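Local coordinates for DNA/RNA-binding protein Alba (PDB 4Z9E) that probably binds double-stranded DNA tightly but without sequence specificity, taking part in the compaction of archaeal chromosomal DNA, at residues 48-52 with 53-57. Numbering follows the deposited sequence.
Sequences AEITR and HKFIP
Glu49 and His53, one helical turn apart, extend alongside each other in the same direction, with OE1 of Glu49 3.6 Å from CE1 of His53 and the carboxylate turned 60° from the imidazole. The backbone N of His53 makes a weak bond to Glu49 O. The carboxylate is engaged on both oxygens: OE1 bonds to Thr68 of the second subunit, OE2 to Tyr61 and to Arg52. Ile50 O accepts two donors, Lys54 N at 2.9 Å in a nearly straight bond and His53 N from above the carbonyl plane. Ile50 CG2, anti to the backbone N, meets the edge of the Phe55 ring at CE2 (3.6 Å). Thr51 O is likewise shared: Ile56 N reaches it at 2.7 Å, Phe55 N at 3.1 Å. Thr51 CG2 lies 3.8 Å from CG1 of Ile56, while OG1 turns back to Val47 O. Arg52 places CG at the edge of the His53 ring, and a bend at chi3 (-72°) helps carry NH1 back to Glu49, where it meets OE2 on its syn side, tilted out of the carboxylate plane, in a salt bridge of 3.0 Å. A leucine in place of Arg52 would probably leave Glu49 without its charged mate and deprive the imidazole of the guanidinium beside its CE1. The passage from i to i+4 bonds to the i to i+5 bond from Ile56 N to Thr51 O is a pi-type widening of helix 41-55 at residues 53-55; this helix packs on helix 14-25 in the alpha/beta Alba fold and here borders the second subunit.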
loop_
_atom_site.group_PDB
_atom_site.type_symbol
_atom_site.label_atom_id
_atom_site.label_comp_id
_atom_site.label_asym_id
_atom_site.label_seq_id
_atom_site.Cartn_x
_atom_site.Cartn_y
_atom_site.Cartn_z
ATOM N N ALA A 48 -0.429 10.238 -2.456
ATOM C CA ALA A 48 0.361 10.697 -1.311
ATOM C C ALA A 48 1.797 11.000 -1.671
ATOM O O ALA A 48 2.412 11.856 -1.054
ATOM C CB ALA A 48 0.327 9.686 -0.163
ATOM N N GLU A 49 2.356 10.278 -2.626
ATOM C CA GLU A 49 3.757 10.495 -2.949
ATOM C C GLU A 49 3.958 11.737 -3.814
ATOM O O GLU A 49 4.907 12.488 -3.624
ATOM C CB GLU A 49 4.368 9.257 -3.584
ATOM C CG GLU A 49 4.703 8.206 -2.548
ATOM C CD GLU A 49 6.016 8.516 -1.849
ATOM O OE1 GLU A 49 7.029 8.628 -2.554
ATOM O OE2 GLU A 49 6.059 8.665 -0.608
ATOM N N ILE A 50 3.037 11.970 -4.734
ATOM C CA ILE A 50 3.090 13.172 -5.552
ATOM C C ILE A 50 2.930 14.392 -4.665
ATOM O O ILE A 50 3.668 15.384 -4.786
ATOM C CB ILE A 50 1.976 13.166 -6.614
ATOM C CG1 ILE A 50 2.301 12.154 -7.686
ATOM C CG2 ILE A 50 1.826 14.525 -7.256
ATOM C CD1 ILE A 50 1.086 11.729 -8.472
ATOM N N THR A 51 1.967 14.294 -3.764
ATOM C CA THR A 51 1.667 15.377 -2.858
ATOM C C THR A 51 2.913 15.821 -2.103
ATOM O O THR A 51 3.213 16.995 -2.033
ATOM C CB THR A 51 0.576 14.965 -1.850
ATOM O OG1 THR A 51 -0.675 14.864 -2.527
ATOM C CG2 THR A 51 0.434 15.988 -0.769
ATOM N N ARG A 52 3.641 14.886 -1.526
ATOM C CA ARG A 52 4.786 15.270 -0.698
ATOM C C ARG A 52 6.073 15.561 -1.483
ATOM O O ARG A 52 7.044 16.054 -0.929
ATOM C CB ARG A 52 5.035 14.224 0.369
ATOM C CG ARG A 52 5.469 12.903 -0.206
ATOM C CD ARG A 52 5.267 11.823 0.836
ATOM N NE ARG A 52 6.263 11.955 1.886
ATOM C CZ ARG A 52 7.458 11.375 1.849
ATOM N NH1 ARG A 52 7.801 10.601 0.812
ATOM N NH2 ARG A 52 8.303 11.563 2.858
ATOM N N HIS A 53 6.068 15.261 -2.771
ATOM C CA HIS A 53 7.208 15.569 -3.609
ATOM C C HIS A 53 7.066 16.900 -4.290
ATOM O O HIS A 53 7.953 17.736 -4.247
ATOM C CB HIS A 53 7.437 14.441 -4.609
ATOM C CG HIS A 53 8.238 13.296 -4.039
ATOM N ND1 HIS A 53 7.985 12.770 -2.817
ATOM C CD2 HIS A 53 9.327 12.598 -4.550
ATOM C CE1 HIS A 53 8.858 11.785 -2.562
ATOM N NE2 HIS A 53 9.683 11.679 -3.621
ATOM N N LYS A 54 5.936 17.135 -4.920
ATOM C CA LYS A 54 5.827 18.355 -5.659
ATOM C C LYS A 54 5.094 19.445 -4.909
ATOM O O LYS A 54 5.460 20.600 -5.049
ATOM C CB LYS A 54 5.227 18.102 -7.035
ATOM C CG LYS A 54 6.167 17.347 -7.968
ATOM C CD LYS A 54 5.379 16.306 -8.733
ATOM C CE LYS A 54 6.255 15.538 -9.699
ATOM N NZ LYS A 54 5.396 14.488 -10.317
ATOM N N PHE A 55 4.108 19.094 -4.085
ATOM C CA PHE A 55 3.111 20.091 -3.671
ATOM C C PHE A 55 2.984 20.496 -2.203
ATOM O O PHE A 55 2.679 21.631 -1.933
ATOM C CB PHE A 55 1.760 19.737 -4.253
ATOM C CG PHE A 55 1.788 19.534 -5.734
ATOM C CD1 PHE A 55 1.829 20.623 -6.600
ATOM C CD2 PHE A 55 1.780 18.259 -6.270
ATOM C CE1 PHE A 55 1.851 20.440 -7.975
ATOM C CE2 PHE A 55 1.803 18.068 -7.642
ATOM C CZ PHE A 55 1.839 19.160 -8.497
ATOM N N ILE A 56 3.199 19.595 -1.258
ATOM C CA ILE A 56 3.288 19.987 0.144
ATOM C C ILE A 56 4.611 19.420 0.651
ATOM O O ILE A 56 4.622 18.405 1.316
ATOM C CB ILE A 56 2.122 19.430 0.981
ATOM C CG1 ILE A 56 0.753 19.662 0.299
ATOM C CG2 ILE A 56 2.152 19.997 2.392
ATOM C CD1 ILE A 56 0.278 21.101 0.307
ATOM N N PRO A 57 5.740 20.075 0.325
ATOM C CA PRO A 57 7.078 19.503 0.588
ATOM C C PRO A 57 7.339 19.082 2.028
ATOM O O PRO A 57 8.255 18.302 2.283
ATOM C CB PRO A 57 8.029 20.638 0.186
ATOM C CG PRO A 57 7.254 21.413 -0.832
ATOM C CD PRO A 57 5.834 21.397 -0.322
#